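Local structure of hypothetical protein (Staphylococcus aureus subsp. aureus, 1QYI) at residues A[206-209]-A[210-213]; A[300-303]-A[304-307]; A[94-97]-A[98-102]. The protein is of unknown function but carries a region related to the haloacid dehalogenase (HAD) superfamily and may be a hydrolase of that kind. All coordinates share one frame; numbering follows the deposited sequence.

Contact 1 (A[206-209]-A[210-213]); sequences GYIY and QEII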
loop_
_atom_site.group_PDB
_atom_site.type_symbol
_atom_site.label_atom_id
_atom_site.label_comp_id
_atom_site.label_asym_id
_atom_site.label_seq_id
_atom_site.Cartn_x
_atom_site.Cartn_y
_atom_site.Cartn_z
ATOM N N GLY A 206 11.054 9.559 6.445
ATOM C CA GLY A 206 10.485 8.501 5.637
ATOM C C GLY A 206 10.419 7.135 6.299
ATOM O O GLY A 206 11.434 6.455 6.475
ATOM N N TYR A 207 9.206 6.721 6.645
ATOM C CA TYR A 207 8.993 5.435 7.278
ATOM C C TYR A 207 9.287 4.283 6.332
ATOM O O TYR A 207 8.999 3.126 6.641
ATOM C CB TYR A 207 7.560 5.354 7.805
ATOM C CG TYR A 207 7.347 6.260 8.993
ATOM C CD1 TYR A 207 7.782 5.882 10.265
ATOM C CD2 TYR A 207 6.790 7.524 8.836
ATOM C CE1 TYR A 207 7.673 6.744 11.352
ATOM C CE2 TYR A 207 6.680 8.393 9.920
ATOM C CZ TYR A 207 7.126 7.990 11.172
ATOM O OH TYR A 207 7.037 8.848 12.240
ATOM N N ILE A 208 9.841 4.598 5.167
ATOM C CA ILE A 208 10.188 3.555 4.214
ATOM C C ILE A 208 11.437 2.904 4.784
ATOM O O ILE A 208 11.727 1.741 4.521
ATOM C CB ILE A 208 10.491 4.138 2.801
ATOM C CG1 ILE A 208 10.666 3.000 1.804
ATOM C CG2 ILE A 208 11.775 4.981 2.822
ATOM C CD1 ILE A 208 10.770 3.481 0.375
ATOM N N TYR A 209 12.163 3.676 5.588
ATOM C CA TYR A 209 13.375 3.195 6.233
ATOM C C TYR A 209 13.081 2.469 7.548
ATOM O O TYR A 209 13.971 1.864 8.129
ATOM C CB TYR A 209 14.316 4.367 6.488
ATOM C CG TYR A 209 14.792 5.039 5.238
ATOM C CD1 TYR A 209 15.791 4.471 4.452
ATOM C CD2 TYR A 209 14.282 6.283 4.865
ATOM C CE1 TYR A 209 16.283 5.141 3.330
ATOM C CE2 TYR A 209 14.759 6.952 3.747
ATOM C CZ TYR A 209 15.764 6.382 2.984
ATOM O OH TYR A 209 16.263 7.070 1.890
ATOM N N GLN A 210 11.841 2.532 8.019
ATOM C CA GLN A 210 11.490 1.859 9.265
ATOM C C GLN A 210 10.365 0.889 8.981
ATOM O O GLN A 210 9.385 0.811 9.725
ATOM C CB GLN A 210 11.036 2.862 10.325
ATOM C CG GLN A 210 11.860 4.133 10.339
ATOM C CD GLN A 210 11.597 4.984 11.552
ATOM O OE1 GLN A 210 12.004 6.140 11.603
ATOM N NE2 GLN A 210 10.928 4.412 12.548
ATOM N N GLU A 211 10.515 0.152 7.887
ATOM C CA GLU A 211 9.523 -0.818 7.454
ATOM C C GLU A 211 9.440 -1.979 8.460
ATOM O O GLU A 211 10.439 -2.384 9.061
ATOM C CB GLU A 211 9.903 -1.317 6.052
ATOM C CG GLU A 211 8.751 -1.845 5.204
ATOM C CD GLU A 211 7.920 -0.743 4.531
ATOM O OE1 GLU A 211 8.487 0.102 3.812
ATOM O OE2 GLU A 211 6.687 -0.728 4.709
ATOM N N ILE A 212 8.226 -2.486 8.648
ATOM C CA ILE A 212 7.949 -3.592 9.561
ATOM C C ILE A 212 8.471 -4.922 8.991
ATOM O O ILE A 212 7.999 -5.406 7.964
ATOM C CB ILE A 212 6.429 -3.716 9.835
ATOM C CG1 ILE A 212 5.654 -2.629 9.089
ATOM C CG2 ILE A 212 6.162 -3.533 11.311
ATOM C CD1 ILE A 212 5.763 -2.652 7.544
ATOM N N ILE A 213 9.445 -5.511 9.672
ATOM C CA ILE A 213 10.023 -6.755 9.212
ATOM C C ILE A 213 9.158 -7.939 9.638
ATOM O O ILE A 213 8.552 -7.920 10.713
ATOM C CB ILE A 213 11.442 -6.959 9.788
ATOM C CG1 ILE A 213 12.153 -5.613 9.989
ATOM C CG2 ILE A 213 12.225 -7.891 8.881
ATOM C CD1 ILE A 213 12.460 -4.839 8.717
#
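The ring of Tyr207 and the side-chain amide of Gln210 meet at a slant, their planes 54° apart, with Gln210 CD 4.1 Å from Tyr207 CD1. One face of the Tyr209 ring carries the neighbouring Ile208 CG2, 3.5 Å above the plane and displaced toward the rim. Behind these groups is a type I beta turn from Gly206 to Tyr209, closed by Tyr209 N donating to Gly206 O over 3.0 Å. A weak bond of 3.2 Å from Gln210 N to Tyr207 O carries the curl one residue further. With CG opposite its backbone N (chi1 -155°) and a bend at chi2, the Glu211 chain folds back until OE1 is 4.1 Å from Ile208 CG1, a van der Waals approach of a carboxylate oxygen to a methylene. The carboxylate's polar partners lie beyond the turn: Arg240 forms a long, weak ion pair with OE2. The turn belongs to the loop joining helix 172-195 to helix 217-229. Ile208 packs on Val247 and Pro248 of helix 242-252 and on Tyr185 of helix 172-195, while Tyr207 and Glu211 rest on Arg17 of helix 16-31.

Contact 2 (A[300-303]-A[304-307]); sequences DKYE and SYIN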
loop_
_atom_site.group_PDB
_atom_site.type_symbol
_atom_site.label_atom_id
_atom_site.label_comp_id
_atom_site.label_asym_id
_atom_site.label_seq_id
_atom_site.Cartn_x
_atom_site.Cartn_y
_atom_site.Cartn_z
ATOM N N ASP A 300 13.011 -4.283 -23.873
ATOM C CA ASP A 300 13.035 -4.982 -25.141
ATOM C C ASP A 300 12.527 -6.404 -25.117
ATOM O O ASP A 300 12.401 -7.040 -26.163
ATOM C CB ASP A 300 14.454 -4.968 -25.704
ATOM C CG ASP A 300 15.032 -3.572 -25.776
ATOM O OD1 ASP A 300 14.320 -2.653 -26.240
ATOM O OD2 ASP A 300 16.200 -3.391 -25.377
ATOM N N LYS A 301 12.226 -6.919 -23.936
ATOM C CA LYS A 301 11.752 -8.296 -23.847
ATOM C C LYS A 301 10.343 -8.367 -23.299
ATOM O O LYS A 301 9.746 -9.435 -23.246
ATOM C CB LYS A 301 12.691 -9.096 -22.953
ATOM C CG LYS A 301 14.152 -8.829 -23.228
ATOM C CD LYS A 301 14.994 -9.478 -22.164
ATOM C CE LYS A 301 16.396 -8.914 -22.139
ATOM N NZ LYS A 301 16.943 -8.974 -20.753
ATOM N N TYR A 302 9.813 -7.215 -22.910
ATOM C CA TYR A 302 8.477 -7.142 -22.351
ATOM C C TYR A 302 7.402 -7.828 -23.177
ATOM O O TYR A 302 6.649 -8.650 -22.656
ATOM C CB TYR A 302 8.110 -5.684 -22.113
ATOM C CG TYR A 302 8.761 -5.108 -20.878
ATOM C CD1 TYR A 302 9.862 -5.727 -20.291
ATOM C CD2 TYR A 302 8.296 -3.928 -20.319
ATOM C CE1 TYR A 302 10.484 -5.182 -19.176
ATOM C CE2 TYR A 302 8.911 -3.371 -19.206
ATOM C CZ TYR A 302 10.008 -4.001 -18.641
ATOM O OH TYR A 302 10.636 -3.434 -17.558
ATOM N N GLU A 303 7.339 -7.503 -24.462
ATOM C CA GLU A 303 6.345 -8.091 -25.348
ATOM C C GLU A 303 6.315 -9.608 -25.269
ATOM O O GLU A 303 5.250 -10.224 -25.338
ATOM C CB GLU A 303 6.620 -7.675 -26.789
ATOM C CG GLU A 303 5.539 -8.094 -27.766
ATOM C CD GLU A 303 5.657 -7.355 -29.079
ATOM O OE1 GLU A 303 6.747 -7.419 -29.693
ATOM O OE2 GLU A 303 4.665 -6.715 -29.498
ATOM N N SER A 304 7.486 -10.213 -25.133
ATOM C CA SER A 304 7.554 -11.661 -25.062
ATOM C C SER A 304 7.042 -12.151 -23.719
ATOM O O SER A 304 6.495 -13.249 -23.615
ATOM C CB SER A 304 8.990 -12.144 -25.283
ATOM O OG SER A 304 9.873 -11.655 -24.286
ATOM N N TYR A 305 7.217 -11.327 -22.692
ATOM C CA TYR A 305 6.764 -11.686 -21.355
ATOM C C TYR A 305 5.241 -11.645 -21.274
ATOM O O TYR A 305 4.639 -12.237 -20.376
ATOM C CB TYR A 305 7.366 -10.736 -20.317
ATOM C CG TYR A 305 8.888 -10.728 -20.244
ATOM C CD1 TYR A 305 9.651 -11.718 -20.852
ATOM C CD2 TYR A 305 9.556 -9.735 -19.539
ATOM C CE1 TYR A 305 11.048 -11.716 -20.762
ATOM C CE2 TYR A 305 10.946 -9.721 -19.437
ATOM C CZ TYR A 305 11.686 -10.713 -20.053
ATOM O OH TYR A 305 13.058 -10.694 -19.976
ATOM N N ILE A 306 4.630 -10.965 -22.242
ATOM C CA ILE A 306 3.182 -10.799 -22.323
ATOM C C ILE A 306 2.508 -11.873 -23.165
ATOM O O ILE A 306 1.434 -12.372 -22.811
ATOM C CB ILE A 306 2.858 -9.418 -22.912
ATOM C CG1 ILE A 306 3.370 -8.346 -21.950
ATOM C CG2 ILE A 306 1.367 -9.268 -23.172
ATOM C CD1 ILE A 306 3.211 -6.944 -22.473
ATOM N N ASN A 307 3.157 -12.236 -24.270
ATOM C CA ASN A 307 2.636 -13.234 -25.211
ATOM C C ASN A 307 2.974 -14.686 -24.885
ATOM O O ASN A 307 2.238 -15.586 -25.282
ATOM C CB ASN A 307 3.145 -12.918 -26.618
ATOM C CG ASN A 307 2.835 -11.504 -27.049
ATOM O OD1 ASN A 307 3.436 -10.991 -27.993
ATOM N ND2 ASN A 307 1.888 -10.866 -26.370
HETATM O O HOH W 1 2.483 -8.497 -29.334
#
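Lys301 O faces Ser304 and Tyr305 across the first turn of helix 302-307, a short helix within the HAD-like region. Lys301 O accepts from three donors: Tyr305 N, at 3.2 Å and in the carbonyl plane, Ser304 OG, and, weakly, Ser304 N. The hydroxyl is modelled very close. Ser304 reaches the carbonyl because its OG lies between backbone N and carbonyl carbon (chi1 62°), which turns it back along the helix. Farther on, Tyr302 O receives only weak bonds, from Tyr305 N and Ile306 N, whereas Glu303 O takes a sounder one from Asn307 N at 3.1 Å, besides a weak one from Ile306 N. Such sharing of carbonyls between donors three and four residues ahead mixes 3-10 and alpha-helical bonding.

Lys301 and Tyr305 run side by side in the same direction, and Lys301 CB and CD pack against the phenol end of Tyr305 before the lysine leads away; Lys301 O itself lies over one face of the Tyr305 ring, 3.3 Å above its plane. Tyr302 crosses Tyr305 obliquely, Tyr302 CD1 to Tyr305 CD2 at 4.1 Å. The phenol groups find their polar partners beyond the helix: Tyr305 OH bonds to Gly296 O, Tyr302 OH to Asn297 OD1. Tyr302 also makes an edge-to-face ring contact with Phe288, and Tyr305 packs against helix 288-295. On the exposed side the Glu303 carboxylate and the Asn307 amide, 36° apart in plane, share one water, which donates to Glu303 OE2 at 2.8 Å and to Asn307 OD1 at 3.0 Å.

Contact 3 (A[94-97]-A[98-102]); sequences KKLS and HDEIE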
loop_
_atom_site.group_PDB
_atom_site.type_symbol
_atom_site.label_atom_id
_atom_site.label_comp_id
_atom_site.label_asym_id
_atom_site.label_seq_id
_atom_site.Cartn_x
_atom_site.Cartn_y
_atom_site.Cartn_z
ATOM N N LYS A 94 -19.999 21.351 9.164
ATOM C CA LYS A 94 -21.411 21.460 9.494
ATOM C C LYS A 94 -21.593 22.268 10.780
ATOM O O LYS A 94 -22.703 22.399 11.293
ATOM C CB LYS A 94 -22.012 20.061 9.647
ATOM C CG LYS A 94 -23.526 20.025 9.731
ATOM C CD LYS A 94 -24.047 18.594 9.733
ATOM C CE LYS A 94 -23.575 17.829 10.960
ATOM N NZ LYS A 94 -23.982 16.393 10.917
ATOM N N LYS A 95 -20.492 22.810 11.294
ATOM C CA LYS A 95 -20.525 23.617 12.508
ATOM C C LYS A 95 -20.400 25.106 12.169
ATOM O O LYS A 95 -20.579 25.964 13.034
ATOM C CB LYS A 95 -19.394 23.204 13.458
ATOM C CG LYS A 95 -19.426 21.738 13.878
ATOM C CD LYS A 95 -20.505 21.444 14.906
ATOM C CE LYS A 95 -20.094 21.906 16.304
ATOM N NZ LYS A 95 -18.962 21.091 16.871
ATOM N N LEU A 96 -20.089 25.412 10.911
ATOM C CA LEU A 96 -19.955 26.801 10.467
ATOM C C LEU A 96 -21.241 27.227 9.765
ATOM O O LEU A 96 -22.099 26.391 9.468
ATOM C CB LEU A 96 -18.780 26.955 9.494
ATOM C CG LEU A 96 -17.387 26.470 9.898
ATOM C CD1 LEU A 96 -16.409 26.817 8.782
ATOM C CD2 LEU A 96 -16.958 27.100 11.206
ATOM N N SER A 97 -21.370 28.526 9.502
ATOM C CA SER A 97 -22.554 29.057 8.824
ATOM C C SER A 97 -22.496 28.650 7.357
ATOM O O SER A 97 -21.425 28.346 6.836
ATOM C CB SER A 97 -22.594 30.583 8.911
ATOM O OG SER A 97 -21.682 31.175 8.006
ATOM N N HIS A 98 -23.639 28.644 6.683
ATOM C CA HIS A 98 -23.637 28.252 5.291
ATOM C C HIS A 98 -22.691 29.147 4.498
ATOM O O HIS A 98 -22.040 28.699 3.550
ATOM C CB HIS A 98 -25.035 28.325 4.691
ATOM C CG HIS A 98 -25.126 27.685 3.340
ATOM N ND1 HIS A 98 -24.851 26.348 3.133
ATOM C CD2 HIS A 98 -25.416 28.203 2.123
ATOM C CE1 HIS A 98 -24.966 26.070 1.845
ATOM N NE2 HIS A 98 -25.308 27.177 1.210
ATOM N N ASP A 99 -22.600 30.411 4.899
ATOM C CA ASP A 99 -21.719 31.352 4.212
ATOM C C ASP A 99 -20.253 30.941 4.317
ATOM O O ASP A 99 -19.519 30.941 3.322
ATOM C CB ASP A 99 -21.915 32.761 4.773
ATOM C CG ASP A 99 -23.063 33.482 4.115
ATOM O OD1 ASP A 99 -24.071 32.812 3.771
ATOM O OD2 ASP A 99 -22.965 34.718 3.952
ATOM N N GLU A 100 -19.834 30.585 5.524
ATOM C CA GLU A 100 -18.460 30.173 5.753
ATOM C C GLU A 100 -18.161 28.908 4.947
ATOM O O GLU A 100 -17.054 28.729 4.438
ATOM C CB GLU A 100 -18.249 29.947 7.251
ATOM C CG GLU A 100 -18.656 31.161 8.069
ATOM C CD GLU A 100 -18.506 30.970 9.564
ATOM O OE1 GLU A 100 -19.046 29.984 10.112
ATOM O OE2 GLU A 100 -17.857 31.826 10.197
ATOM N N ILE A 101 -19.166 28.048 4.817
ATOM C CA ILE A 101 -19.022 26.807 4.071
ATOM C C ILE A 101 -18.730 27.079 2.600
ATOM O O ILE A 101 -17.713 26.634 2.059
ATOM C CB ILE A 101 -20.297 25.953 4.166
ATOM C CG1 ILE A 101 -20.513 25.518 5.615
ATOM C CG2 ILE A 101 -20.187 24.745 3.252
ATOM C CD1 ILE A 101 -21.734 24.646 5.829
ATOM N N GLU A 102 -19.630 27.809 1.954
ATOM C CA GLU A 102 -19.470 28.135 0.546
ATOM C C GLU A 102 -18.111 28.782 0.285
ATOM O O GLU A 102 -17.569 28.695 -0.821
ATOM C CB GLU A 102 -20.583 29.072 0.105
ATOM C CG GLU A 102 -21.958 28.576 0.474
ATOM C CD GLU A 102 -22.976 28.842 -0.609
ATOM O OE1 GLU A 102 -22.939 28.133 -1.639
ATOM O OE2 GLU A 102 -23.799 29.770 -0.434
#
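Glu100 reaches back over Ser97 and Leu96 at the start of helix 98-106, and its atoms from CB to OE1 meet one or other of them. Glu100 CB lies 3.9 Å from Leu96 CD1 and also faces Ser97 O and OG. The first torsion (chi1 -54°) sets CG opposite the carbonyl carbon and beside the backbone N, which carries the chain toward the residues before the helix; there Glu100 CG comes within 3.0 Å of Ser97 OG. From CG the chain runs extended, bringing CD over the serine. At the tip, Glu100 OE1 accepts from Ser97 N over 2.8 Å, with an N-H...O angle of 166°; the donor arrives on the anti side, 23° out of the carboxylate plane. Glu100 OE1 also sits 3.1 Å from Leu96 CB, and the leucine and glutamate chains cross at about a right angle.

The return bond runs from Glu100 N to Ser97 OG, 3.2 Å long and nearly straight. Ser97 is thus the N-cap, and the reciprocal pair forms a capping box where the short loop after helix 77-93 ends. Ser97 O opens the regular helix bonding by accepting from Ile101 N at 3.0 Å. Ile101 CG1 rests against that same oxygen, and Leu96 CB is its apolar neighbour across the cap. Leu96 and Glu100 both touch Asn121 of a nearby loop.

Ser97 N and Glu100 N, just before and just inside the helix, are each served by a side-chain oxygen, and the carboxylate's negative charge would favourably oppose the positive end of the helix dipole.

Overall arrangement
The three contacts are all local and follow in series along the chain, contact 3 first, then contact 1, then contact 2; none touches another. Contact 1 is the most central, about 13 Å from the centre of the chain. Contacts 2 and 3 lie on opposite sides of that centre, their own centres about 56 Å apart; the centre of contact 1 is about 33 Å from that of contact 2 and about 40 Å from that of contact 3. Contacts 2 and 3 each mark the start of a short helix, 302-307 and 98-106; contact 1 is a turn in a linking loop. HAD enzymes carry their active site at the C-terminal ends of the central parallel strands, but no site is established here.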